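Local coordinates for Pre-mRNA-splicing factor SAD1 (Saccharomyces cerevisiae, PDB 4MSX), which is a catalytically inactive deubiquitinase-like protein required for pre-mRNA splicing that promotes assembly of newly made U4 snRNA into the U4/U6 particle, at residues Gln220-Lys232 and Val246-Gly258. Numbering follows the deposited sequence.
Sequences QGEFIKRLSICVK and VDDFVSYLKVREG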
loop_
_atom_site.group_PDB
_atom_site.type_symbol
_atom_site.label_atom_id
_atom_site.label_comp_id
_atom_site.label_asym_id
_atom_site.label_seq_id
_atom_site.Cartn_x
_atom_site.Cartn_y
_atom_site.Cartn_z
ATOM N N GLN A 220 3.410 -8.206 17.934
ATOM C CA GLN A 220 4.140 -8.771 16.810
ATOM C C GLN A 220 5.344 -7.867 16.362
ATOM O O GLN A 220 5.872 -8.044 15.264
ATOM C CB GLN A 220 3.166 -9.156 15.624
ATOM C CG GLN A 220 1.972 -10.136 15.979
ATOM C CD GLN A 220 1.286 -10.861 14.744
ATOM O OE1 GLN A 220 1.945 -11.260 13.809
ATOM N NE2 GLN A 220 -0.030 -11.043 14.797
ATOM N N GLY A 221 5.795 -6.933 17.214
ATOM C CA GLY A 221 6.936 -6.066 16.892
ATOM C C GLY A 221 6.569 -4.752 16.176
ATOM O O GLY A 221 5.471 -4.650 15.615
ATOM N N GLU A 222 7.474 -3.781 16.180
ATOM C CA GLU A 222 7.209 -2.441 15.651
ATOM C C GLU A 222 6.876 -2.379 14.093
ATOM O O GLU A 222 5.977 -1.649 13.674
ATOM C CB GLU A 222 8.394 -1.558 15.894
ATOM C CG GLU A 222 8.152 -0.152 15.396
ATOM C CD GLU A 222 8.982 0.914 16.099
ATOM O OE1 GLU A 222 9.865 0.557 16.923
ATOM O OE2 GLU A 222 8.749 2.119 15.812
ATOM N N PHE A 223 7.606 -3.140 13.292
ATOM C CA PHE A 223 7.326 -3.157 11.825
ATOM C C PHE A 223 5.837 -3.542 11.574
ATOM O O PHE A 223 5.099 -2.835 10.850
ATOM C CB PHE A 223 8.223 -4.144 11.128
ATOM C CG PHE A 223 7.743 -4.472 9.737
ATOM C CD1 PHE A 223 7.863 -3.519 8.720
ATOM C CD2 PHE A 223 7.132 -5.687 9.467
ATOM C CE1 PHE A 223 7.394 -3.810 7.392
ATOM C CE2 PHE A 223 6.656 -5.996 8.163
ATOM C CZ PHE A 223 6.789 -5.038 7.119
ATOM N N ILE A 224 5.391 -4.662 12.166
ATOM C CA ILE A 224 4.031 -5.187 11.883
ATOM C C ILE A 224 3.002 -4.223 12.459
ATOM O O ILE A 224 2.016 -3.918 11.809
ATOM C CB ILE A 224 3.763 -6.625 12.428
ATOM C CG1 ILE A 224 4.455 -7.687 11.591
ATOM C CG2 ILE A 224 2.265 -6.987 12.326
ATOM C CD1 ILE A 224 3.777 -7.876 10.129
ATOM N N LYS A 225 3.258 -3.671 13.658
ATOM C CA LYS A 225 2.323 -2.687 14.182
ATOM C C LYS A 225 2.226 -1.470 13.242
ATOM O O LYS A 225 1.135 -1.004 12.920
ATOM C CB LYS A 225 2.749 -2.215 15.588
ATOM C CG LYS A 225 1.743 -1.254 16.183
ATOM C CD LYS A 225 2.006 -1.037 17.676
ATOM C CE LYS A 225 0.990 -0.071 18.305
ATOM N NZ LYS A 225 -0.429 -0.456 18.019
ATOM N N ARG A 226 3.360 -0.925 12.796
ATOM C CA ARG A 226 3.266 0.260 11.966
ATOM C C ARG A 226 2.554 -0.061 10.638
ATOM O O ARG A 226 1.776 0.730 10.137
ATOM C CB ARG A 226 4.671 0.802 11.673
ATOM C CG ARG A 226 5.272 1.617 12.850
ATOM C CD ARG A 226 6.709 1.874 12.406
ATOM N NE ARG A 226 7.511 2.741 13.253
ATOM C CZ ARG A 226 7.781 4.023 12.981
ATOM N NH1 ARG A 226 7.252 4.672 11.925
ATOM N NH2 ARG A 226 8.564 4.665 13.799
ATOM N N LEU A 227 2.823 -1.233 10.087
ATOM C CA LEU A 227 2.262 -1.565 8.774
ATOM C C LEU A 227 0.724 -1.716 8.970
ATOM O O LEU A 227 -0.097 -1.323 8.122
ATOM C CB LEU A 227 2.887 -2.873 8.272
ATOM C CG LEU A 227 2.211 -3.461 7.017
ATOM C CD1 LEU A 227 2.221 -2.442 5.886
ATOM C CD2 LEU A 227 2.938 -4.746 6.596
ATOM N N SER A 228 0.343 -2.309 10.094
ATOM C CA SER A 228 -1.100 -2.553 10.316
ATOM C C SER A 228 -1.814 -1.212 10.419
ATOM O O SER A 228 -2.974 -1.043 9.941
ATOM C CB SER A 228 -1.370 -3.417 11.591
ATOM O OG SER A 228 -1.082 -2.694 12.785
ATOM N N ILE A 229 -1.156 -0.229 11.052
ATOM C CA ILE A 229 -1.794 1.064 11.137
ATOM C C ILE A 229 -1.925 1.737 9.744
ATOM O O ILE A 229 -2.916 2.413 9.492
ATOM C CB ILE A 229 -1.087 1.963 12.233
ATOM C CG1 ILE A 229 -1.426 1.361 13.631
ATOM C CG2 ILE A 229 -1.503 3.414 12.087
ATOM C CD1 ILE A 229 -0.533 1.808 14.755
ATOM N N CYS A 230 -0.910 1.613 8.867
ATOM C CA CYS A 230 -1.057 2.153 7.500
ATOM C C CYS A 230 -2.302 1.553 6.814
ATOM O O CYS A 230 -3.080 2.266 6.144
ATOM C CB CYS A 230 0.161 1.772 6.643
ATOM S SG CYS A 230 1.681 2.688 7.214
ATOM N N VAL A 231 -2.429 0.228 6.923
ATOM C CA VAL A 231 -3.543 -0.488 6.232
ATOM C C VAL A 231 -4.871 -0.022 6.843
ATOM O O VAL A 231 -5.815 0.278 6.124
ATOM C CB VAL A 231 -3.395 -2.030 6.329
ATOM C CG1 VAL A 231 -4.661 -2.730 5.734
ATOM C CG2 VAL A 231 -2.098 -2.488 5.620
ATOM N N LYS A 232 -4.909 0.117 8.175
ATOM C CA LYS A 232 -6.139 0.640 8.812
ATOM C C LYS A 232 -6.503 2.054 8.364
ATOM O O LYS A 232 -7.703 2.380 8.190
ATOM C CB LYS A 232 -6.010 0.611 10.334
ATOM C CG LYS A 232 -5.953 -0.837 10.904
ATOM C CD LYS A 232 -5.485 -0.724 12.393
ATOM C CE LYS A 232 -5.138 -2.036 13.039
ATOM N NZ LYS A 232 -6.340 -2.795 13.219
ATOM N N VAL A 246 2.878 8.400 3.921
ATOM C CA VAL A 246 3.625 7.316 4.565
ATOM C C VAL A 246 5.151 7.533 4.567
ATOM O O VAL A 246 5.914 6.577 4.716
ATOM C CB VAL A 246 3.279 5.938 3.921
ATOM C CG1 VAL A 246 1.785 5.571 4.229
ATOM C CG2 VAL A 246 3.567 5.997 2.395
ATOM N N ASP A 247 5.563 8.798 4.465
ATOM C CA ASP A 247 7.004 9.163 4.474
ATOM C C ASP A 247 7.678 8.588 5.711
ATOM O O ASP A 247 8.722 7.945 5.617
ATOM C CB ASP A 247 7.203 10.681 4.480
ATOM C CG ASP A 247 6.726 11.340 3.241
ATOM O OD1 ASP A 247 5.877 10.783 2.489
ATOM O OD2 ASP A 247 7.209 12.443 2.952
ATOM N N ASP A 248 7.083 8.803 6.897
ATOM C CA ASP A 248 7.726 8.298 8.108
ATOM C C ASP A 248 7.785 6.780 8.167
ATOM O O ASP A 248 8.762 6.220 8.667
ATOM C CB ASP A 248 6.973 8.742 9.388
ATOM C CG ASP A 248 7.618 8.178 10.644
ATOM O OD1 ASP A 248 8.819 8.538 10.860
ATOM O OD2 ASP A 248 6.976 7.373 11.376
ATOM N N PHE A 249 6.714 6.096 7.743
ATOM C CA PHE A 249 6.738 4.629 7.710
ATOM C C PHE A 249 7.921 4.149 6.799
ATOM O O PHE A 249 8.722 3.293 7.206
ATOM C CB PHE A 249 5.399 4.052 7.180
ATOM C CG PHE A 249 5.411 2.552 7.001
ATOM C CD1 PHE A 249 5.622 1.727 8.077
ATOM C CD2 PHE A 249 5.290 1.979 5.737
ATOM C CE1 PHE A 249 5.661 0.346 7.941
ATOM C CE2 PHE A 249 5.320 0.611 5.569
ATOM C CZ PHE A 249 5.490 -0.228 6.677
ATOM N N VAL A 250 8.022 4.721 5.597
ATOM C CA VAL A 250 9.039 4.200 4.625
ATOM C C VAL A 250 10.422 4.581 5.125
ATOM O O VAL A 250 11.367 3.820 5.033
ATOM C CB VAL A 250 8.805 4.695 3.173
ATOM C CG1 VAL A 250 9.930 4.105 2.277
ATOM C CG2 VAL A 250 7.388 4.214 2.678
ATOM N N SER A 251 10.515 5.753 5.736
ATOM C CA SER A 251 11.805 6.185 6.263
ATOM C C SER A 251 12.181 5.294 7.444
ATOM O O SER A 251 13.341 4.898 7.586
ATOM C CB SER A 251 11.786 7.685 6.610
ATOM O OG SER A 251 12.938 7.960 7.341
ATOM N N TYR A 252 11.202 4.873 8.251
ATOM C CA TYR A 252 11.476 3.923 9.313
ATOM C C TYR A 252 12.036 2.600 8.757
ATOM O O TYR A 252 12.944 1.945 9.340
ATOM C CB TYR A 252 10.157 3.651 10.157
ATOM C CG TYR A 252 10.208 2.380 10.957
ATOM C CD1 TYR A 252 10.824 2.360 12.199
ATOM C CD2 TYR A 252 9.648 1.199 10.496
ATOM C CE1 TYR A 252 10.929 1.199 12.939
ATOM C CE2 TYR A 252 9.745 0.011 11.238
ATOM C CZ TYR A 252 10.402 0.037 12.463
ATOM O OH TYR A 252 10.554 -1.084 13.229
ATOM N N LEU A 253 11.439 2.108 7.671
ATOM C CA LEU A 253 11.966 0.879 7.104
ATOM C C LEU A 253 13.488 0.993 6.744
ATOM O O LEU A 253 14.220 0.047 6.875
ATOM C CB LEU A 253 11.194 0.540 5.809
ATOM C CG LEU A 253 9.688 0.314 6.043
ATOM C CD1 LEU A 253 9.074 -0.054 4.624
ATOM C CD2 LEU A 253 9.427 -0.847 7.042
ATOM N N LYS A 254 13.887 2.138 6.249
ATOM C CA LYS A 254 15.292 2.312 5.790
ATOM C C LYS A 254 16.186 2.465 7.056
ATOM O O LYS A 254 17.273 1.864 7.181
ATOM C CB LYS A 254 15.425 3.562 4.924
ATOM C CG LYS A 254 14.534 3.591 3.619
ATOM C CD LYS A 254 15.131 4.488 2.498
ATOM C CE LYS A 254 14.103 5.437 1.843
ATOM N NZ LYS A 254 13.821 6.734 2.615
ATOM N N VAL A 255 15.702 3.251 8.011
ATOM C CA VAL A 255 16.535 3.577 9.216
ATOM C C VAL A 255 16.622 2.400 10.187
ATOM O O VAL A 255 17.685 2.086 10.724
ATOM C CB VAL A 255 15.966 4.844 9.898
ATOM C CG1 VAL A 255 16.600 5.100 11.314
ATOM C CG2 VAL A 255 16.182 6.030 9.001
ATOM N N ARG A 256 15.531 1.671 10.390
ATOM C CA ARG A 256 15.558 0.655 11.412
ATOM C C ARG A 256 15.339 -0.770 10.907
ATOM O O ARG A 256 15.636 -1.721 11.623
ATOM C CB ARG A 256 14.592 1.073 12.559
ATOM C CG ARG A 256 15.268 2.101 13.510
ATOM C CD ARG A 256 14.523 2.376 14.817
ATOM N NE ARG A 256 13.565 3.478 14.677
ATOM C CZ ARG A 256 12.428 3.587 15.360
ATOM N NH1 ARG A 256 12.084 2.661 16.254
ATOM N NH2 ARG A 256 11.623 4.628 15.147
ATOM N N GLU A 257 14.829 -0.950 9.672
ATOM C CA GLU A 257 14.638 -2.333 9.195
ATOM C C GLU A 257 15.576 -2.698 8.015
ATOM O O GLU A 257 15.387 -3.717 7.372
ATOM C CB GLU A 257 13.186 -2.566 8.779
ATOM C CG GLU A 257 12.242 -2.251 9.910
ATOM C CD GLU A 257 12.258 -3.308 11.061
ATOM O OE1 GLU A 257 12.875 -4.394 10.926
ATOM O OE2 GLU A 257 11.610 -3.053 12.094
ATOM N N GLY A 258 16.553 -1.845 7.727
ATOM C CA GLY A 258 17.576 -2.195 6.760
ATOM C C GLY A 258 17.087 -2.193 5.309
ATOM O O GLY A 258 17.739 -2.796 4.443
HETATM O O HOH W 1 10.110 -4.695 13.996
HETATM O O HOH W 2 10.033 6.871 12.667
#
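R226 stacks its guanidinium nearly parallel to the Y252 ring, planes 8° apart and centres 4.0 Å from each other, an off-centre cation-pi stack with NE over the ring face. Its edge makes salt bridges to two carboxylates: NE gives a nearly straight bond (164°) to OE2 of E222, one helical turn back, and NH1 reaches OD2 of D248 at 2.8 Å from above that carboxylate plane. With CG anti to the carbonyl carbon (chi1 -79°) and the chain then extended, R226 CD also lies over the Y252 ring, a CH-pi contact. In the conformer given, E222 forms a second salt bridge, to R256, the two groups turned nearly at right angles. Deeper in, C230 SG lies over one F249 face, offset toward the rim, a sulfur-aromatic contact suited to cysteine's small, polarisable thiol; L253 CG of F249's own helix lies over the opposite face. F223 presents its ring edge to L253 CD2 and backs onto helix 266-280. With R226 cut back to alanine, D248 and E222 OE2 would probably lose their shared cationic partner, and Y252 its stacked guanidinium. Helices 222-234 and 247-256, nearly antiparallel within the USP-type domain, are thus joined by an apolar seam beneath partly exposed acids and arginines whose charges probably largely compensate.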